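PDB 4UZG: surface protein SPB1 from Streptococcus agalactiae, which forms the backbone of the pilus 2b fibre of group B streptococcus, its subunits probably being joined covalently by sortase. Local coordinates for residues A[187-201]-A[209-221]. Sequence-based numbering, arbitrary orientation.
Sequences AIFVLKNATGQFLNF and WGTEANATEYTTG. With EDO (1,2-ethanediol), chain B.
Phe189 and Tyr218 pair through two backbone hydrogen bonds, and Phe198 and Gly210 do the same further along, a worked example of two separate antiparallel pairings, strand 188–192 with 218–219 and strand 198–200 with 208–210, offset by one residue with loops between them. There a water bridges the segments, accepting from Leu191 N and donating to Leu199 O and Thr216 O, while Leu199 O also receives Thr216 N at 2.9 Å.

Side chains add polar ties. Asn200 ND2 reaches Asn214 O, 2.7 Å away at the Glu212–Ala215 type I turn, its chi1 of 176° turning CG away from the backbone N. Thr216 OG1 accepts from Phe201 N over 2.8 Å and is also hydrogen-bonded to Asn202 OD1.

Flat groups add broad stacking contacts. Asn193 ND2 lies over one indole face of Trp209, 3.4 Å from CD2, with the amide tilted 30° from the ring. Gln197 OE1 accepts a hydrogen bond from Asn193 ND2, which helps fix the amide's rotation. Leu199 CD1 lies over the opposite indole face, and Leu199 CB meets Trp209 CZ3 at 3.6 Å. Glu212 lays its extended chain over the Phe198 ring, carboxylate and ring stacked 11° apart; its OE2 reaches Lys241 in a salt bridge. Val190 CG1 packs on Ala215 CB.

The water thus ties hairpin 198–200/208–210 to strand 188–192 and the loop entering edge strand 218–219 of the prealbumin-like domain's four-stranded sheet.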
loop_
_atom_site.group_PDB
_atom_site.type_symbol
_atom_site.label_atom_id
_atom_site.label_comp_id
_atom_site.label_asym_id
_atom_site.label_seq_id
_atom_site.Cartn_x
_atom_site.Cartn_y
_atom_site.Cartn_z
ATOM N N ALA A 187 -18.090 25.297 -2.102
ATOM C CA ALA A 187 -17.884 25.034 -0.675
ATOM C C ALA A 187 -16.439 24.603 -0.465
ATOM O O ALA A 187 -15.876 23.914 -1.311
ATOM C CB ALA A 187 -18.799 23.928 -0.211
ATOM N N ILE A 188 -15.857 25.004 0.662
ATOM C CA ILE A 188 -14.495 24.639 0.993
ATOM C C ILE A 188 -14.517 23.717 2.205
ATOM O O ILE A 188 -15.121 24.055 3.232
ATOM C CB ILE A 188 -13.590 25.860 1.279
ATOM C CG1 ILE A 188 -13.634 26.825 0.086
ATOM C CG2 ILE A 188 -12.157 25.416 1.602
ATOM C CD1 ILE A 188 -12.876 28.108 0.314
ATOM N N PHE A 189 -13.840 22.575 2.087
ATOM C CA PHE A 189 -13.688 21.606 3.172
ATOM C C PHE A 189 -12.231 21.330 3.446
ATOM O O PHE A 189 -11.374 21.395 2.551
ATOM C CB PHE A 189 -14.344 20.273 2.790
ATOM C CG PHE A 189 -15.848 20.284 2.842
ATOM C CD1 PHE A 189 -16.594 20.772 1.772
ATOM C CD2 PHE A 189 -16.530 19.858 3.963
ATOM C CE1 PHE A 189 -17.959 20.786 1.820
ATOM C CE2 PHE A 189 -17.903 19.890 4.010
ATOM C CZ PHE A 189 -18.625 20.370 2.949
ATOM N N VAL A 190 -11.971 20.948 4.690
ATOM C CA VAL A 190 -10.764 20.245 5.074
ATOM C C VAL A 190 -11.174 18.890 5.657
ATOM O O VAL A 190 -12.322 18.704 6.073
ATOM C CB VAL A 190 -9.895 21.063 6.060
ATOM C CG1 VAL A 190 -9.416 22.341 5.398
ATOM C CG2 VAL A 190 -10.611 21.361 7.369
ATOM N N LEU A 191 -10.233 17.956 5.659
ATOM C CA LEU A 191 -10.474 16.605 6.169
ATOM C C LEU A 191 -9.720 16.414 7.475
ATOM O O LEU A 191 -8.513 16.637 7.542
ATOM C CB LEU A 191 -10.032 15.550 5.160
ATOM C CG LEU A 191 -10.470 14.116 5.499
ATOM C CD1 LEU A 191 -11.958 13.962 5.354
ATOM C CD2 LEU A 191 -9.739 13.106 4.611
ATOM N N LYS A 192 -10.439 15.997 8.503
ATOM C CA LYS A 192 -9.860 15.653 9.792
ATOM C C LYS A 192 -9.839 14.135 9.966
ATOM O O LYS A 192 -10.746 13.429 9.483
ATOM C CB LYS A 192 -10.717 16.312 10.881
ATOM C CG LYS A 192 -10.123 16.455 12.255
ATOM C CD LYS A 192 -11.070 17.139 13.214
ATOM C CE LYS A 192 -10.432 17.332 14.559
ATOM N NZ LYS A 192 -11.348 18.053 15.448
ATOM N N ASN A 193 -8.792 13.638 10.610
ATOM C CA ASN A 193 -8.726 12.233 10.973
ATOM C C ASN A 193 -9.339 12.027 12.360
ATOM O O ASN A 193 -10.028 12.913 12.881
ATOM C CB ASN A 193 -7.290 11.697 10.831
ATOM C CG ASN A 193 -6.333 12.306 11.819
ATOM O OD1 ASN A 193 -6.730 12.956 12.792
ATOM N ND2 ASN A 193 -5.046 12.039 11.617
ATOM N N ALA A 194 -9.152 10.841 12.926
ATOM C CA ALA A 194 -9.750 10.481 14.210
ATOM C C ALA A 194 -8.893 10.857 15.394
ATOM O O ALA A 194 -9.307 10.649 16.534
ATOM C CB ALA A 194 -10.049 8.984 14.228
ATOM N N THR A 195 -7.738 11.432 15.130
ATOM C CA THR A 195 -6.745 11.767 16.139
ATOM C C THR A 195 -6.429 13.268 16.161
ATOM O O THR A 195 -5.298 13.667 16.480
ATOM C CB THR A 195 -5.473 10.916 15.971
ATOM O OG1 THR A 195 -4.961 11.061 14.646
ATOM C CG2 THR A 195 -5.777 9.447 16.155
ATOM N N GLY A 196 -7.422 14.096 15.838
ATOM C CA GLY A 196 -7.330 15.530 16.039
ATOM C C GLY A 196 -6.610 16.308 14.959
ATOM O O GLY A 196 -6.412 17.512 15.126
ATOM N N GLN A 197 -6.221 15.655 13.871
ATOM C CA GLN A 197 -5.336 16.257 12.889
ATOM C C GLN A 197 -6.025 16.463 11.561
ATOM O O GLN A 197 -7.052 15.837 11.276
ATOM C CB GLN A 197 -4.093 15.394 12.689
ATOM C CG GLN A 197 -3.269 15.202 13.952
ATOM C CD GLN A 197 -2.452 13.948 13.902
ATOM O OE1 GLN A 197 -2.968 12.854 13.666
ATOM N NE2 GLN A 197 -1.152 14.103 14.079
ATOM N N PHE A 198 -5.418 17.311 10.741
ATOM C CA PHE A 198 -5.993 17.751 9.482
ATOM C C PHE A 198 -5.090 17.367 8.321
ATOM O O PHE A 198 -3.859 17.445 8.393
ATOM C CB PHE A 198 -6.214 19.266 9.477
ATOM C CG PHE A 198 -7.196 19.690 10.513
ATOM C CD1 PHE A 198 -6.813 19.815 11.843
ATOM C CD2 PHE A 198 -8.533 19.880 10.186
ATOM C CE1 PHE A 198 -7.739 20.153 12.828
ATOM C CE2 PHE A 198 -9.470 20.232 11.175
ATOM C CZ PHE A 198 -9.061 20.360 12.491
ATOM N N LEU A 199 -5.707 16.948 7.223
ATOM C CA LEU A 199 -4.994 16.470 6.049
ATOM C C LEU A 199 -4.272 17.573 5.311
ATOM O O LEU A 199 -4.889 18.572 4.887
ATOM C CB LEU A 199 -5.995 15.827 5.087
ATOM C CG LEU A 199 -5.458 15.400 3.718
ATOM C CD1 LEU A 199 -4.409 14.306 3.874
ATOM C CD2 LEU A 199 -6.614 14.945 2.830
ATOM N N ASN A 200 -2.972 17.383 5.117
ATOM C CA ASN A 200 -2.181 18.154 4.173
ATOM C C ASN A 200 -1.748 17.170 3.087
ATOM O O ASN A 200 -0.996 16.221 3.367
ATOM C CB ASN A 200 -0.966 18.797 4.821
ATOM C CG ASN A 200 -0.104 19.527 3.785
ATOM O OD1 ASN A 200 0.274 18.996 2.762
ATOM N ND2 ASN A 200 0.110 20.800 4.007
ATOM N N PHE A 201 -2.240 17.381 1.880
ATOM C CA PHE A 201 -1.954 16.511 0.747
ATOM C C PHE A 201 -1.278 17.342 -0.356
ATOM O O PHE A 201 -1.374 17.043 -1.553
ATOM C CB PHE A 201 -3.231 15.828 0.235
ATOM C CG PHE A 201 -3.062 14.428 -0.351
ATOM C CD1 PHE A 201 -1.822 13.908 -0.724
ATOM C CD2 PHE A 201 -4.188 13.649 -0.552
ATOM C CE1 PHE A 201 -1.744 12.649 -1.300
ATOM C CE2 PHE A 201 -4.107 12.391 -1.114
ATOM C CZ PHE A 201 -2.884 11.889 -1.479
ATOM N N TRP A 209 -0.604 14.561 8.200
ATOM C CA TRP A 209 -1.606 14.924 9.192
ATOM C C TRP A 209 -0.985 15.933 10.145
ATOM O O TRP A 209 0.087 15.688 10.681
ATOM C CB TRP A 209 -2.086 13.684 9.944
ATOM C CG TRP A 209 -2.755 12.703 9.060
ATOM C CD1 TRP A 209 -2.221 11.535 8.593
ATOM C CD2 TRP A 209 -4.049 12.826 8.466
ATOM N NE1 TRP A 209 -3.098 10.920 7.745
ATOM C CE2 TRP A 209 -4.237 11.679 7.655
ATOM C CE3 TRP A 209 -5.080 13.773 8.556
ATOM C CZ2 TRP A 209 -5.405 11.474 6.932
ATOM C CZ3 TRP A 209 -6.225 13.563 7.856
ATOM C CH2 TRP A 209 -6.391 12.422 7.044
ATOM N N GLY A 210 -1.653 17.057 10.359
ATOM C CA GLY A 210 -1.086 18.092 11.204
ATOM C C GLY A 210 -2.067 19.180 11.547
ATOM O O GLY A 210 -3.245 18.910 11.799
ATOM N N THR A 211 -1.581 20.404 11.627
ATOM C CA THR A 211 -2.412 21.507 12.098
ATOM C C THR A 211 -3.484 21.873 11.069
ATOM O O THR A 211 -3.369 21.627 9.866
ATOM C CB THR A 211 -1.590 22.760 12.375
ATOM O OG1 THR A 211 -1.111 23.253 11.114
ATOM C CG2 THR A 211 -0.445 22.509 13.353
ATOM N N GLU A 212 -4.551 22.496 11.564
ATOM C CA GLU A 212 -5.592 22.986 10.685
ATOM C C GLU A 212 -5.041 24.068 9.749
ATOM O O GLU A 212 -5.402 24.139 8.588
ATOM C CB GLU A 212 -6.774 23.489 11.511
ATOM C CG GLU A 212 -7.961 23.858 10.635
ATOM C CD GLU A 212 -9.206 24.196 11.412
ATOM O OE1 GLU A 212 -9.184 24.177 12.663
ATOM O OE2 GLU A 212 -10.223 24.489 10.758
ATOM N N ALA A 213 -4.154 24.917 10.251
ATOM C CA ALA A 213 -3.637 25.999 9.439
ATOM C C ALA A 213 -2.849 25.453 8.238
ATOM O O ALA A 213 -2.780 26.102 7.182
ATOM C CB ALA A 213 -2.772 26.934 10.286
ATOM N N ASN A 214 -2.265 24.271 8.393
ATOM C CA ASN A 214 -1.502 23.645 7.321
ATOM C C ASN A 214 -2.308 22.716 6.419
ATOM O O ASN A 214 -1.770 22.114 5.514
ATOM C CB ASN A 214 -0.345 22.869 7.943
ATOM C CG ASN A 214 0.758 23.785 8.529
ATOM O OD1 ASN A 214 0.871 24.973 8.149
ATOM N ND2 ASN A 214 1.549 23.249 9.461
ATOM N N ALA A 215 -3.607 22.626 6.639
ATOM C CA ALA A 215 -4.447 21.705 5.900
ATOM C C ALA A 215 -4.643 22.126 4.445
ATOM O O ALA A 215 -4.694 23.305 4.112
ATOM C CB ALA A 215 -5.790 21.581 6.555
ATOM N N THR A 216 -4.830 21.131 3.594
ATOM C CA THR A 216 -5.233 21.356 2.223
ATOM C C THR A 216 -6.714 21.681 2.156
ATOM O O THR A 216 -7.552 20.948 2.656
ATOM C CB THR A 216 -4.965 20.093 1.382
ATOM O OG1 THR A 216 -3.570 19.779 1.438
ATOM C CG2 THR A 216 -5.428 20.274 -0.051
ATOM N N GLU A 217 -7.046 22.809 1.542
ATOM C CA GLU A 217 -8.431 23.199 1.314
ATOM C C GLU A 217 -8.922 22.657 -0.022
ATOM O O GLU A 217 -8.311 22.891 -1.061
ATOM C CB GLU A 217 -8.574 24.721 1.319
ATOM C CG GLU A 217 -8.402 25.301 2.701
ATOM C CD GLU A 217 -8.775 26.778 2.824
ATOM O OE1 GLU A 217 -9.025 27.429 1.796
ATOM O OE2 GLU A 217 -8.839 27.295 3.961
ATOM N N TYR A 218 -10.052 21.952 0.016
ATOM C CA TYR A 218 -10.699 21.390 -1.158
ATOM C C TYR A 218 -11.969 22.176 -1.438
ATOM O O TYR A 218 -12.783 22.370 -0.533
ATOM C CB TYR A 218 -11.047 19.914 -0.910
ATOM C CG TYR A 218 -9.847 19.017 -0.802
ATOM C CD1 TYR A 218 -9.294 18.444 -1.940
ATOM C CD2 TYR A 218 -9.242 18.741 0.425
ATOM C CE1 TYR A 218 -8.180 17.607 -1.847
ATOM C CE2 TYR A 218 -8.124 17.931 0.517
ATOM C CZ TYR A 218 -7.617 17.339 -0.628
ATOM O OH TYR A 218 -6.491 16.530 -0.539
ATOM N N THR A 219 -12.166 22.573 -2.692
ATOM C CA THR A 219 -13.364 23.282 -3.109
ATOM C C THR A 219 -14.251 22.377 -3.948
ATOM O O THR A 219 -13.768 21.721 -4.883
ATOM C CB THR A 219 -12.969 24.544 -3.928
ATOM O OG1 THR A 219 -12.191 25.416 -3.120
ATOM C CG2 THR A 219 -14.180 25.304 -4.355
ATOM N N THR A 220 -15.550 22.361 -3.659
ATOM C CA THR A 220 -16.473 21.565 -4.463
ATOM C C THR A 220 -16.567 22.158 -5.880
ATOM O O THR A 220 -16.647 23.380 -6.070
ATOM C CB THR A 220 -17.853 21.421 -3.822
ATOM O OG1 THR A 220 -18.437 22.716 -3.664
ATOM C CG2 THR A 220 -17.764 20.718 -2.475
ATOM N N GLY A 221 -16.495 21.269 -6.861
ATOM C CA GLY A 221 -16.494 21.688 -8.244
ATOM C C GLY A 221 -17.852 22.064 -8.762
ATOM O O GLY A 221 -18.849 22.106 -8.041
HETATM C C1 EDO B . -8.259 6.619 11.848
HETATM O O1 EDO B . -9.607 6.248 12.030
HETATM C C2 EDO B . -8.158 7.591 10.687
HETATM O O2 EDO B . -8.784 8.820 10.992
HETATM O O HOH W 1 -7.713 18.844 4.453
HETATM O O HOH W 2 -2.136 19.703 8.203
#